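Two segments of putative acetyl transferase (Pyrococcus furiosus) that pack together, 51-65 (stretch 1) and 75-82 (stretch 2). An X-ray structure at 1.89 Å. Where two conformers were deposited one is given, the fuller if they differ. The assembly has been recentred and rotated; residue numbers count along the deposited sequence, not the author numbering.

Stretch 1 51-65: LFESLLSQGEHKFFV
Stretch 2, residues 75-82: GHVWICIT

The two segments form an antiparallel β-ladder whose one face is roofed by the helix preceding the first strand, with Trp 78 filling the space between helix and sheet. Residues 51-57 are helical (phi/psi near -65/-40), Gln 58 leaves helical geometry at -101/123, and Gly 59, at 97/-174, adopts angles that call for glycine; an ideal CB there would also lie 3.3 Å from Cys 80 SG. The chain then returns as an extended strand through Val 65, its axis 4.7 Å from that of strand 75-82 at 159°.

Register pairs His 61 with Cys 80, Lys 62 with Ile 79, Phe 63 with Trp 78, Phe 64 with Val 77 and Val 65 with His 76. Lys 62 N and O bond to Ile 79 O and N (both 2.8 Å), and Phe 64 N and O to Val 77 O (3.1 Å) and N (3.0 Å); Ile 81 N reaches Glu 60 O at 3.0 Å. Between these pairs, CA-H...O contacts such as Phe 63 CA to Val 77 O (3.3 Å) close the ladder.

Trp 78 (chi1 t, chi2 5°) is buried, and its flat indole serves both helix and strand. Phe 63 (m, chi2 -90°) forms an offset stack with its five-membered ring, centroids 4.2 Å apart and planes at 25°. From the helix, Phe 52 (t) brings CE1 to 3.5 Å from Trp 78 CZ3, Leu 55 (m,t) places CB 3.8 Å from CH2, and Leu 56 (t,p) sets CD1 3.8 Å from CZ2.

On the sheet face bearing Lys 62, Phe 64 (m, chi2 -79°) meets branched aliphatic side chains at its ring edge: CE2 lies 3.8 Å from Ile 79 CD1 (m,t), while its CB is 3.7 Å from Val 77 CG1 (p). Lys 62 (t,p,t,t) lays CG 4.0 Å from Ile 79 CD1, and its end leads away to bond elsewhere in the structure.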

# COMPACT_ATOMS: atom_id res chain seq x y z
N LEU A 51 12.89 0.36 11.08
CA LEU A 51 13.97 0.76 10.18
C LEU A 51 13.96 2.27 9.92
O LEU A 51 15.00 2.90 9.94
CB LEU A 51 13.87 -0.00 8.87
CG LEU A 51 15.01 0.20 7.88
CD1 LEU A 51 16.35 -0.09 8.56
CD2 LEU A 51 14.82 -0.69 6.71
N PHE A 52 12.78 2.83 9.67
CA PHE A 52 12.66 4.28 9.39
C PHE A 52 13.23 5.09 10.54
O PHE A 52 14.00 6.04 10.34
CB PHE A 52 11.20 4.68 9.15
CG PHE A 52 11.04 5.95 8.39
CD1 PHE A 52 10.84 5.92 7.01
CD2 PHE A 52 11.09 7.17 9.03
CE1 PHE A 52 10.68 7.10 6.29
CE2 PHE A 52 10.93 8.36 8.31
CZ PHE A 52 10.73 8.32 6.94
N GLU A 53 12.85 4.70 11.75
CA GLU A 53 13.33 5.37 12.96
C GLU A 53 14.85 5.23 13.15
O GLU A 53 15.52 6.21 13.48
CB GLU A 53 12.58 4.83 14.18
CG GLU A 53 11.12 5.26 14.21
CD GLU A 53 10.33 4.65 15.36
OE1 GLU A 53 9.22 5.16 15.65
OE2 GLU A 53 10.79 3.66 15.97
N SER A 54 15.40 4.04 12.92
CA SER A 54 16.84 3.83 13.13
C SER A 54 17.70 4.59 12.11
O SER A 54 18.77 5.09 12.44
CB SER A 54 17.21 2.34 13.15
OG SER A 54 17.13 1.76 11.86
N LEU A 55 17.23 4.70 10.87
CA LEU A 55 17.94 5.47 9.86
C LEU A 55 17.86 6.96 10.19
O LEU A 55 18.84 7.68 10.06
CB LEU A 55 17.36 5.22 8.46
CG LEU A 55 17.46 3.79 7.93
CD1 LEU A 55 16.60 3.65 6.69
CD2 LEU A 55 18.91 3.39 7.64
N LEU A 56 16.69 7.40 10.63
CA LEU A 56 16.46 8.79 10.99
C LEU A 56 17.22 9.21 12.26
O LEU A 56 17.46 10.40 12.48
CB LEU A 56 14.95 9.01 11.17
CG LEU A 56 14.39 10.41 11.01
CD1 LEU A 56 14.54 10.89 9.57
CD2 LEU A 56 12.94 10.43 11.42
N SER A 57 17.61 8.24 13.09
CA SER A 57 18.32 8.51 14.34
C SER A 57 19.81 8.82 14.11
O SER A 57 20.40 9.62 14.84
CB SER A 57 18.18 7.33 15.30
OG SER A 57 18.92 6.20 14.85
N GLN A 58 20.41 8.19 13.10
CA GLN A 58 21.84 8.33 12.84
C GLN A 58 22.15 9.31 11.69
O GLN A 58 21.66 9.13 10.57
CB GLN A 58 22.45 6.96 12.51
N GLY A 59 22.95 10.33 11.98
CA GLY A 59 23.47 11.25 10.96
C GLY A 59 22.68 12.54 10.81
O GLY A 59 21.77 12.82 11.58
N GLU A 60 23.06 13.33 9.80
CA GLU A 60 22.44 14.61 9.49
C GLU A 60 21.49 14.42 8.31
O GLU A 60 21.93 14.22 7.18
CB GLU A 60 23.52 15.64 9.14
CG GLU A 60 23.00 17.04 8.82
CD GLU A 60 23.97 17.87 7.98
OE1 GLU A 60 23.51 18.79 7.29
OE2 GLU A 60 25.19 17.59 8.02
N HIS A 61 20.18 14.52 8.57
CA HIS A 61 19.15 14.24 7.56
C HIS A 61 18.51 15.51 7.01
O HIS A 61 18.39 16.52 7.71
CB HIS A 61 18.06 13.31 8.14
CG HIS A 61 17.12 14.00 9.09
ND1 HIS A 61 17.20 13.84 10.46
CD2 HIS A 61 16.08 14.84 8.87
CE1 HIS A 61 16.25 14.56 11.04
NE2 HIS A 61 15.56 15.18 10.10
N LYS A 62 18.11 15.47 5.74
CA LYS A 62 17.40 16.56 5.10
C LYS A 62 16.31 16.00 4.22
O LYS A 62 16.53 15.06 3.47
CB LYS A 62 18.35 17.40 4.24
CG LYS A 62 17.73 18.52 3.46
CD LYS A 62 17.30 19.66 4.36
CE LYS A 62 16.74 20.81 3.56
NZ LYS A 62 16.33 21.94 4.44
N PHE A 63 15.12 16.56 4.32
CA PHE A 63 14.02 16.21 3.46
C PHE A 63 13.62 17.41 2.65
O PHE A 63 13.55 18.53 3.18
CB PHE A 63 12.82 15.80 4.30
CG PHE A 63 12.99 14.51 5.02
CD1 PHE A 63 12.61 13.31 4.43
CD2 PHE A 63 13.43 14.49 6.34
CE1 PHE A 63 12.73 12.12 5.11
CE2 PHE A 63 13.55 13.30 7.02
CZ PHE A 63 13.19 12.11 6.41
N PHE A 64 13.36 17.20 1.36
CA PHE A 64 12.61 18.18 0.55
C PHE A 64 11.29 17.54 0.12
O PHE A 64 11.25 16.35 -0.19
CB PHE A 64 13.38 18.60 -0.69
CG PHE A 64 14.58 19.44 -0.39
CD1 PHE A 64 14.44 20.80 -0.11
CD2 PHE A 64 15.85 18.89 -0.41
CE1 PHE A 64 15.57 21.61 0.15
CE2 PHE A 64 16.98 19.67 -0.14
CZ PHE A 64 16.82 21.05 0.13
N VAL A 65 10.23 18.34 0.07
CA VAL A 65 8.96 17.86 -0.44
C VAL A 65 8.46 18.72 -1.58
O VAL A 65 8.75 19.92 -1.65
CB VAL A 65 7.88 17.78 0.69
CG1 VAL A 65 8.27 16.73 1.72
CG2 VAL A 65 7.65 19.13 1.35
N GLY A 75 5.57 14.43 -3.55
CA GLY A 75 6.77 13.61 -3.55
C GLY A 75 7.81 14.15 -2.61
O GLY A 75 7.66 15.25 -2.09
N HIS A 76 8.88 13.40 -2.41
CA HIS A 76 9.93 13.84 -1.50
C HIS A 76 11.27 13.25 -1.89
O HIS A 76 11.34 12.27 -2.66
CB HIS A 76 9.58 13.43 -0.06
CG HIS A 76 9.67 11.95 0.17
ND1 HIS A 76 10.82 11.34 0.61
CD2 HIS A 76 8.77 10.97 -0.03
CE1 HIS A 76 10.62 10.04 0.69
NE2 HIS A 76 9.40 9.78 0.28
N VAL A 77 12.33 13.85 -1.35
CA VAL A 77 13.64 13.25 -1.36
C VAL A 77 14.20 13.27 0.07
O VAL A 77 13.98 14.22 0.82
CB VAL A 77 14.59 13.93 -2.37
CG1 VAL A 77 14.68 15.43 -2.18
CG2 VAL A 77 15.96 13.30 -2.31
N TRP A 78 14.85 12.16 0.45
CA TRP A 78 15.45 12.02 1.79
C TRP A 78 16.96 11.93 1.60
O TRP A 78 17.44 11.02 0.97
CB TRP A 78 14.86 10.76 2.48
CG TRP A 78 15.38 10.43 3.87
CD1 TRP A 78 16.24 11.16 4.64
CD2 TRP A 78 15.03 9.28 4.65
NE1 TRP A 78 16.48 10.52 5.83
CE2 TRP A 78 15.74 9.37 5.87
CE3 TRP A 78 14.19 8.18 4.45
CZ2 TRP A 78 15.63 8.39 6.89
CZ3 TRP A 78 14.08 7.20 5.45
CH2 TRP A 78 14.80 7.32 6.65
N ILE A 79 17.68 12.91 2.16
CA ILE A 79 19.13 13.02 2.06
C ILE A 79 19.78 12.81 3.42
O ILE A 79 19.30 13.34 4.43
CB ILE A 79 19.55 14.42 1.57
CG1 ILE A 79 18.72 14.87 0.39
CG2 ILE A 79 21.05 14.44 1.23
CD1 ILE A 79 18.68 16.35 0.25
N CYS A 80 20.89 12.07 3.42
CA CYS A 80 21.74 11.88 4.59
C CYS A 80 23.19 12.26 4.27
O CYS A 80 23.80 11.68 3.36
CB CYS A 80 21.74 10.40 5.00
SG CYS A 80 22.62 10.03 6.52
N ILE A 81 23.74 13.22 5.02
CA ILE A 81 25.16 13.58 4.90
C ILE A 81 25.98 12.62 5.73
O ILE A 81 25.74 12.46 6.93
CB ILE A 81 25.41 15.04 5.40
CG1 ILE A 81 24.63 16.06 4.56
CG2 ILE A 81 26.92 15.36 5.43
CD1 ILE A 81 25.03 16.12 3.11
N THR A 82 26.93 11.94 5.09
CA THR A 82 27.74 10.95 5.78
C THR A 82 29.11 10.85 5.13
O THR A 82 29.47 11.74 4.32
CB THR A 82 26.99 9.57 5.82
OG1 THR A 82 27.76 8.61 6.54
CG2 THR A 82 26.85 8.96 4.43